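PA14 domain-containing protein (Clostridium clariflavum, PDB 6QDI) probably senses plant biomass outside the cell as a membrane-anchored RsgI-type anti-sigma factor, through this piece with its two tandem, calcium-binding PA14 domains. Local coordinates at residues L4-L14 / I39-T50; K173-F181 / V286-P294. All blocks are in the same frame, centred on the assembly; numbering follows the deposited sequence. Where two conformers were deposited one is given.

Overall arrangement
Two PA14 domains stand in series along this chain, and each contributes one of the contacts. Interaction 1 (4-14 with 39-50) pairs two strands of the first domain and ends in a calcium site; interaction 2 (173-181 with 286-294) packs the turn between two strands of the second domain against the closing part of its chain. Their centres lie about 19 Å apart, yet they meet directly at the domain interface. Arg40 NH2 forms a salt bridge with Asp176 OD1 at 2.6 Å, and Asn11 ND2 probably donates to Asp180 O at 2.8 Å. The side chain of Asp180 is about 10 Å from the calcium of interaction 1, and interaction 2 supplies none of its ligands.

Interaction 1: L4-L14 / I39-T50; sequences LRGDYFDNIDL and IRNDESYSVRWT. With CA (calcium ion), chain G.
Asp10 and Ser44 meet at a calcium ion, each giving its backbone O, and this shared metal closes one end of an antiparallel strand pair. Ser44 OG, Asp42 OD1 and Asp42 OD2 also bind, each 2.5 Å from the calcium, and three waters bring the coordinating oxygens to eight. The Asp10 carboxylate works in the second shell: through its syn lone pair OD1 accepts from Arg40 N at 2.8 Å, and OD1 also accepts a hydrogen bond from a metal-bound water, which donates another to Arg40 O. An Asx turn, Ser44 N to Asp42 OD1, steadies the loop.

Beyond the metal, Ser46 OG donates to Asn11 O at 2.7 Å and accepts from Leu14 N at 2.8 Å, pinning the turn after strand 4-9. Its chi1 of 57° sets OG between the backbone N and carbonyl carbon. Six backbone bonds join Arg5, Asp7 and Phe9 to Thr50, Arg48 and Ser46. On one face of the sheet Val47 CG1 sits over the centre of the Tyr8 ring, a CH-pi contact 3.8 Å from the centroid, while Trp49 CD1 lies 3.5 Å from Gly6 CA. On the other, Asp7 OD1 is hydrogen-bonded to Thr20 OG1 and a water links Asp7 OD2 to Arg48 NH1; the Arg48 guanidinium plane stands 77° from the Phe9 ring.

Asp23 OD2 is hydrogen-bonded to both Tyr8 OH and Trp49 NE1, and Glu109 forms a salt bridge with Arg48 NE. In the PA14 sheet, strand 4-9 lies between 17-23 and 44-53, the latter also pairing with 104-113 and 138-140.

Interaction 2: K173-F181 / V286-P294; sequences KGIDSVIDF and VVPQSCLYP
Val178 and Val286 bring their branched ends together, Val178 CB lying 3.9 Å from Val286 CG1, and from this pair the rest of the contact fans out along the two segments. The second methyl of Val286 serves a different neighbour: CG2 abuts the carboxylate of Asp180, 3.7 Å from its CG, and the two side chains cross at about a right angle. Val178 in turn sends CG1 to the backbone of the opposite segment, where it rests 3.5 Å from Gln289 N and close to Val287 O. With chi1 at -66°, this methyl stands beside its own backbone N, on the side where the chain leading into the short 3-10 segment 289-291 passes.

Around Ser177 the contact is made by the ends of side chains and by backbone. Gln289 is extended, its CG anti to the backbone N (chi1 -178°), which carries the amide alongside the serine. Both residues have alternate conformers; in those described here NE2 donates to Ile155 O, while its approach to Ser177 OG, at an angle too poor for a hydrogen bond, is doubtful. Leu292 points its CD1 at Ser177 O, 3.5 Å away, while the CA-H of Gln289 approaches the same oxygen. Further along, Ile175 CD1 reaches Pro294 CG at 4.0 Å, their side chains meeting at a slant.

The direct contact is therefore mainly apolar, and its polar link is indirect: one water accepts from Ile179 N at 2.9 Å and donates to Val287 O. Asp180 turns its charge to Arg274, so Val286 meets a carboxylate already paired. Ser177 O, by contrast, is buried with no hydrogen-bonding partner, which probably carries some cost where the turn 177-179 meets the C-terminal segment 286-294 within the second PA14 domain.

Interaction 1: L4-L14 / I39-T50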
# COMPACT_ATOMS: atom_id res chain seq x y z
N LEU A 4 9.08 15.28 9.05
CA LEU A 4 9.10 13.82 9.23
C LEU A 4 9.23 13.18 7.87
O LEU A 4 8.82 13.72 6.84
CB LEU A 4 7.83 13.29 9.95
CG LEU A 4 7.67 13.77 11.39
CD1 LEU A 4 6.37 13.26 11.97
CD2 LEU A 4 8.87 13.38 12.23
N ARG A 5 9.81 11.98 7.85
CA ARG A 5 9.92 11.19 6.61
C ARG A 5 8.59 10.48 6.37
O ARG A 5 8.17 9.66 7.21
CB ARG A 5 11.06 10.16 6.66
CG ARG A 5 11.12 9.42 5.32
CD ARG A 5 12.46 8.81 5.08
NE ARG A 5 13.50 9.84 4.94
CZ ARG A 5 13.70 10.57 3.85
NH1 ARG A 5 12.94 10.45 2.79
NH2 ARG A 5 14.67 11.49 3.86
N GLY A 6 7.96 10.79 5.24
CA GLY A 6 6.73 10.15 4.82
C GLY A 6 7.06 9.12 3.74
O GLY A 6 7.64 9.47 2.71
N ASP A 7 6.66 7.86 4.00
CA ASP A 7 6.71 6.78 3.03
C ASP A 7 5.27 6.59 2.57
O ASP A 7 4.37 6.32 3.38
CB ASP A 7 7.29 5.54 3.66
CG ASP A 7 8.76 5.68 3.98
OD1 ASP A 7 9.51 6.31 3.23
OD2 ASP A 7 9.15 5.15 5.04
N TYR A 8 5.09 6.72 1.26
CA TYR A 8 3.80 6.69 0.64
C TYR A 8 3.60 5.40 -0.12
O TYR A 8 4.43 5.02 -0.97
CB TYR A 8 3.65 7.91 -0.35
CG TYR A 8 3.57 9.24 0.38
CD1 TYR A 8 4.68 9.82 0.99
CD2 TYR A 8 2.36 9.89 0.48
CE1 TYR A 8 4.60 10.99 1.70
CE2 TYR A 8 2.24 11.08 1.20
CZ TYR A 8 3.35 11.62 1.82
OH TYR A 8 3.18 12.81 2.51
N PHE A 9 2.46 4.75 0.16
CA PHE A 9 2.14 3.42 -0.33
C PHE A 9 0.90 3.47 -1.19
O PHE A 9 -0.05 4.21 -0.92
CB PHE A 9 1.90 2.48 0.85
CG PHE A 9 3.12 2.31 1.73
CD1 PHE A 9 4.03 1.29 1.49
CD2 PHE A 9 3.35 3.13 2.82
CE1 PHE A 9 5.16 1.15 2.28
CE2 PHE A 9 4.48 2.98 3.62
CZ PHE A 9 5.36 1.98 3.33
N ASP A 10 0.88 2.62 -2.21
CA ASP A 10 -0.17 2.62 -3.22
C ASP A 10 -1.43 1.89 -2.78
O ASP A 10 -2.39 1.89 -3.52
CB ASP A 10 0.32 1.99 -4.54
CG ASP A 10 0.18 2.89 -5.78
OD1 ASP A 10 -0.20 4.02 -5.70
OD2 ASP A 10 0.67 2.46 -6.88
N ASN A 11 -1.42 1.23 -1.63
CA ASN A 11 -2.56 0.47 -1.12
C ASN A 11 -3.04 1.04 0.21
O ASN A 11 -2.36 1.89 0.81
CB ASN A 11 -2.14 -1.01 -0.93
CG ASN A 11 -1.79 -1.64 -2.25
OD1 ASN A 11 -2.45 -1.41 -3.26
ND2 ASN A 11 -0.81 -2.53 -2.22
N ILE A 12 -4.15 0.54 0.73
CA ILE A 12 -4.69 1.02 2.02
C ILE A 12 -3.92 0.54 3.24
O ILE A 12 -4.17 1.03 4.33
CB ILE A 12 -6.17 0.65 2.22
CG1 ILE A 12 -6.41 -0.85 2.32
CG2 ILE A 12 -7.03 1.27 1.11
CD1 ILE A 12 -7.69 -1.21 3.02
N ASP A 13 -3.01 -0.42 3.06
CA ASP A 13 -2.46 -1.21 4.18
C ASP A 13 -0.95 -1.12 4.26
O ASP A 13 -0.30 -2.08 4.69
CB ASP A 13 -2.91 -2.67 4.02
CG ASP A 13 -2.36 -3.35 2.77
OD1 ASP A 13 -1.83 -2.61 1.89
OD2 ASP A 13 -2.48 -4.58 2.69
N LEU A 14 -0.37 0.00 3.85
CA LEU A 14 1.08 0.22 4.03
C LEU A 14 1.88 -0.83 3.27
O LEU A 14 2.96 -1.26 3.71
CB LEU A 14 1.45 0.31 5.51
CG LEU A 14 0.67 1.37 6.29
CD1 LEU A 14 0.80 1.10 7.78
CD2 LEU A 14 1.09 2.77 5.92
N ILE A 39 1.72 8.02 -6.71
CA ILE A 39 0.65 7.24 -6.10
C ILE A 39 -0.52 7.27 -7.06
O ILE A 39 -1.02 8.37 -7.40
CB ILE A 39 0.28 7.85 -4.73
CG1 ILE A 39 1.44 7.70 -3.74
CG2 ILE A 39 -0.97 7.22 -4.13
CD1 ILE A 39 1.68 6.27 -3.28
N ARG A 40 -0.99 6.10 -7.46
CA ARG A 40 -2.13 5.97 -8.38
C ARG A 40 -3.32 6.76 -7.81
O ARG A 40 -3.66 6.65 -6.62
CB ARG A 40 -2.52 4.48 -8.57
CG ARG A 40 -3.62 4.24 -9.61
CD ARG A 40 -3.01 4.07 -11.00
NE ARG A 40 -2.19 2.89 -10.84
CZ ARG A 40 -2.55 1.65 -11.13
NH1 ARG A 40 -3.69 1.42 -11.70
NH2 ARG A 40 -1.73 0.64 -10.81
N ASN A 41 -4.00 7.50 -8.67
CA ASN A 41 -5.11 8.38 -8.27
C ASN A 41 -6.41 7.58 -8.24
O ASN A 41 -7.33 7.85 -9.02
CB ASN A 41 -5.22 9.58 -9.22
CG ASN A 41 -6.18 10.58 -8.72
OD1 ASN A 41 -6.46 10.63 -7.50
ND2 ASN A 41 -6.64 11.45 -9.61
N ASP A 42 -6.48 6.62 -7.32
CA ASP A 42 -7.61 5.73 -7.22
C ASP A 42 -8.33 5.79 -5.88
O ASP A 42 -9.23 4.99 -5.64
CB ASP A 42 -7.22 4.28 -7.52
CG ASP A 42 -6.26 3.70 -6.48
OD1 ASP A 42 -5.87 4.41 -5.56
OD2 ASP A 42 -5.90 2.51 -6.59
N GLU A 43 -7.91 6.69 -4.99
CA GLU A 43 -8.55 6.88 -3.69
C GLU A 43 -8.23 5.82 -2.65
O GLU A 43 -8.86 5.80 -1.60
CB GLU A 43 -10.06 7.14 -3.78
CG GLU A 43 -10.48 8.11 -4.87
CD GLU A 43 -11.96 8.28 -4.99
OE1 GLU A 43 -12.72 7.88 -4.07
OE2 GLU A 43 -12.39 8.81 -6.05
N SER A 44 -7.23 4.97 -2.92
CA SER A 44 -6.79 3.95 -1.94
C SER A 44 -5.29 4.07 -1.72
O SER A 44 -4.50 3.70 -2.59
CB SER A 44 -7.17 2.56 -2.37
OG SER A 44 -6.68 2.21 -3.63
N TYR A 45 -4.86 4.61 -0.58
CA TYR A 45 -3.44 4.83 -0.35
C TYR A 45 -3.19 4.95 1.13
O TYR A 45 -4.13 5.01 1.93
CB TYR A 45 -2.91 6.07 -1.15
CG TYR A 45 -3.64 7.35 -0.86
CD1 TYR A 45 -3.31 8.11 0.24
CD2 TYR A 45 -4.69 7.79 -1.67
CE1 TYR A 45 -4.00 9.31 0.54
CE2 TYR A 45 -5.37 8.97 -1.38
CZ TYR A 45 -5.02 9.70 -0.28
OH TYR A 45 -5.69 10.86 0.06
N SER A 46 -1.92 4.93 1.50
CA SER A 46 -1.59 4.99 2.92
C SER A 46 -0.20 5.59 3.06
O SER A 46 0.56 5.67 2.07
CB SER A 46 -1.72 3.60 3.58
OG SER A 46 -0.90 2.63 2.91
N VAL A 47 0.12 6.07 4.26
CA VAL A 47 1.36 6.77 4.53
C VAL A 47 1.84 6.40 5.90
O VAL A 47 1.05 6.26 6.86
CB VAL A 47 1.15 8.32 4.46
CG1 VAL A 47 2.50 9.01 4.48
CG2 VAL A 47 0.35 8.74 3.25
N ARG A 48 3.17 6.26 6.04
CA ARG A 48 3.81 6.17 7.34
C ARG A 48 4.81 7.31 7.47
O ARG A 48 5.69 7.49 6.62
CB ARG A 48 4.56 4.88 7.55
CG ARG A 48 5.23 4.77 8.90
CD ARG A 48 6.03 3.50 9.08
NE ARG A 48 5.19 2.33 9.05
CZ ARG A 48 5.21 1.38 8.12
NH1 ARG A 48 5.94 1.47 7.05
NH2 ARG A 48 4.36 0.33 8.25
N TRP A 49 4.67 8.08 8.55
CA TRP A 49 5.65 9.10 8.92
C TRP A 49 6.48 8.64 10.08
O TRP A 49 5.95 8.13 11.08
CB TRP A 49 4.98 10.43 9.29
CG TRP A 49 4.40 11.16 8.13
CD1 TRP A 49 5.06 11.96 7.27
CD2 TRP A 49 3.03 11.18 7.71
NE1 TRP A 49 4.22 12.47 6.35
CE2 TRP A 49 2.96 12.00 6.59
CE3 TRP A 49 1.85 10.54 8.17
CZ2 TRP A 49 1.77 12.23 5.93
CZ3 TRP A 49 0.66 10.80 7.49
CH2 TRP A 49 0.65 11.61 6.39
N THR A 50 7.81 8.83 9.98
CA THR A 50 8.72 8.46 11.03
C THR A 50 9.77 9.56 11.25
O THR A 50 10.22 10.25 10.32
CB THR A 50 9.45 7.12 10.75
OG1 THR A 50 10.03 7.17 9.46
CG2 THR A 50 8.48 5.95 10.85
CA CA G . -4.39 2.58 -4.64
O HOH W 1 8.28 6.60 7.47
O HOH W 2 8.33 2.97 6.29
O HOH W 3 -2.94 4.39 -5.12
O HOH W 4 -4.59 0.18 -4.10
O HOH W 5 4.97 -0.94 5.63
O HOH W 6 -3.11 1.50 -6.48

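Interaction 2: K173-F181 / V286-P294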
# COMPACT_ATOMS: atom_id res chain seq x y z
N LYS A 173 -6.66 0.27 -19.98
CA LYS A 173 -5.58 -0.68 -20.15
C LYS A 173 -4.28 0.04 -19.91
O LYS A 173 -4.22 1.27 -19.98
CB LYS A 173 -5.60 -1.34 -21.52
CG LYS A 173 -5.49 -0.42 -22.72
CD LYS A 173 -5.73 -1.16 -24.03
CE LYS A 173 -5.46 -0.25 -25.22
NZ LYS A 173 -6.44 0.86 -25.31
N GLY A 174 -3.23 -0.73 -19.66
CA GLY A 174 -1.94 -0.14 -19.35
C GLY A 174 -0.98 -1.18 -18.86
O GLY A 174 -1.14 -2.36 -19.15
N ILE A 175 0.04 -0.74 -18.12
CA ILE A 175 1.03 -1.61 -17.49
C ILE A 175 1.02 -1.38 -15.98
O ILE A 175 1.06 -0.23 -15.52
CB ILE A 175 2.44 -1.37 -18.09
CG1 ILE A 175 2.45 -1.84 -19.55
CG2 ILE A 175 3.49 -2.14 -17.25
CD1 ILE A 175 3.69 -1.48 -20.31
N ASP A 176 0.95 -2.48 -15.21
CA ASP A 176 1.11 -2.46 -13.75
C ASP A 176 2.48 -3.04 -13.40
O ASP A 176 2.83 -4.11 -13.86
CB ASP A 176 0.00 -3.29 -13.06
CG ASP A 176 -1.27 -2.50 -12.83
OD1 ASP A 176 -1.16 -1.31 -12.50
OD2 ASP A 176 -2.38 -3.08 -13.00
N SER A 177 3.24 -2.28 -12.62
CA SER A 177 4.61 -2.65 -12.29
C SER A 177 4.74 -4.01 -11.61
O SER A 177 5.65 -4.78 -11.91
CB SER A 177 5.17 -1.54 -11.41
OG SER A 177 5.22 -0.34 -12.16
N VAL A 178 3.86 -4.21 -10.63
CA VAL A 178 3.74 -5.44 -9.88
C VAL A 178 2.27 -5.72 -9.60
O VAL A 178 1.45 -4.83 -9.75
CB VAL A 178 4.52 -5.41 -8.54
CG1 VAL A 178 6.00 -5.34 -8.74
CG2 VAL A 178 4.03 -4.31 -7.63
N ILE A 179 1.96 -6.95 -9.21
CA ILE A 179 0.62 -7.28 -8.79
C ILE A 179 0.65 -7.37 -7.26
O ILE A 179 0.92 -8.41 -6.68
CB ILE A 179 0.10 -8.56 -9.43
CG1 ILE A 179 0.38 -8.63 -10.93
CG2 ILE A 179 -1.40 -8.73 -9.09
CD1 ILE A 179 -0.06 -7.44 -11.71
N ASP A 180 0.37 -6.23 -6.63
CA ASP A 180 0.43 -6.12 -5.17
C ASP A 180 -0.60 -5.08 -4.77
O ASP A 180 -0.24 -3.92 -4.54
CB ASP A 180 1.83 -5.72 -4.75
CG ASP A 180 2.02 -5.72 -3.26
OD1 ASP A 180 1.22 -6.34 -2.56
OD2 ASP A 180 3.02 -5.13 -2.79
N PHE A 181 -1.86 -5.47 -4.73
CA PHE A 181 -2.96 -4.53 -4.61
C PHE A 181 -3.84 -4.80 -3.39
O PHE A 181 -4.19 -5.95 -3.09
CB PHE A 181 -3.89 -4.63 -5.83
CG PHE A 181 -3.29 -4.04 -7.08
CD1 PHE A 181 -3.28 -2.69 -7.28
CD2 PHE A 181 -2.73 -4.86 -8.04
CE1 PHE A 181 -2.78 -2.15 -8.42
CE2 PHE A 181 -2.15 -4.31 -9.17
CZ PHE A 181 -2.19 -2.94 -9.37
N VAL A 286 6.49 -10.67 -3.37
CA VAL A 286 5.81 -10.21 -4.57
C VAL A 286 6.74 -10.43 -5.75
O VAL A 286 7.94 -10.07 -5.71
CB VAL A 286 5.47 -8.71 -4.36
CG1 VAL A 286 5.06 -8.03 -5.65
CG2 VAL A 286 4.41 -8.54 -3.28
N VAL A 287 6.19 -10.98 -6.82
CA VAL A 287 6.99 -11.14 -8.03
C VAL A 287 7.37 -9.75 -8.53
O VAL A 287 6.50 -8.91 -8.73
CB VAL A 287 6.22 -11.92 -9.12
CG1 VAL A 287 7.10 -12.10 -10.36
CG2 VAL A 287 5.79 -13.28 -8.61
N PRO A 288 8.66 -9.46 -8.73
CA PRO A 288 9.05 -8.08 -8.93
C PRO A 288 8.93 -7.61 -10.37
O PRO A 288 8.98 -8.42 -11.31
CB PRO A 288 10.53 -8.08 -8.51
CG PRO A 288 10.98 -9.47 -8.95
CD PRO A 288 9.81 -10.37 -8.62
N GLN A 289 8.84 -6.30 -10.52
CA GLN A 289 8.79 -5.67 -11.82
C GLN A 289 9.91 -6.15 -12.74
O GLN A 289 9.70 -6.33 -13.94
CB GLN A 289 8.85 -4.16 -11.63
CG GLN A 289 8.76 -3.35 -12.92
CD GLN A 289 8.77 -1.88 -12.65
OE1 GLN A 289 9.48 -1.43 -11.76
NE2 GLN A 289 8.02 -1.11 -13.42
N SER A 290 11.10 -6.33 -12.17
CA SER A 290 12.25 -6.71 -12.96
C SER A 290 12.07 -8.01 -13.72
O SER A 290 12.80 -8.25 -14.68
CB SER A 290 13.47 -6.83 -12.04
OG SER A 290 13.23 -7.84 -11.08
N CYS A 291 11.14 -8.87 -13.27
CA CYS A 291 10.87 -10.14 -13.93
C CYS A 291 9.55 -10.21 -14.67
O CYS A 291 9.21 -11.28 -15.18
CB CYS A 291 10.97 -11.25 -12.90
SG CYS A 291 12.64 -11.48 -12.22
N LEU A 292 8.82 -9.08 -14.79
CA LEU A 292 7.52 -9.05 -15.42
C LEU A 292 7.61 -8.27 -16.72
O LEU A 292 8.15 -7.15 -16.76
CB LEU A 292 6.51 -8.37 -14.50
CG LEU A 292 6.23 -9.11 -13.18
CD1 LEU A 292 5.35 -8.25 -12.28
CD2 LEU A 292 5.65 -10.49 -13.41
N TYR A 293 7.03 -8.85 -17.80
CA TYR A 293 7.00 -8.20 -19.09
C TYR A 293 5.62 -8.26 -19.67
O TYR A 293 4.90 -9.27 -19.51
CB TYR A 293 7.96 -8.90 -20.07
CG TYR A 293 9.40 -8.83 -19.68
CD1 TYR A 293 9.92 -9.67 -18.69
CD2 TYR A 293 10.27 -7.94 -20.27
CE1 TYR A 293 11.26 -9.63 -18.33
CE2 TYR A 293 11.61 -7.91 -19.92
CZ TYR A 293 12.11 -8.77 -18.98
OH TYR A 293 13.45 -8.74 -18.68
N PRO A 294 5.21 -7.22 -20.42
CA PRO A 294 3.86 -7.22 -20.98
C PRO A 294 3.73 -8.05 -22.26
O PRO A 294 2.63 -8.37 -22.66
CB PRO A 294 3.57 -5.75 -21.25
CG PRO A 294 4.90 -5.14 -21.38
CD PRO A 294 5.83 -5.89 -20.48
O HOH W 7 3.68 -9.23 -8.75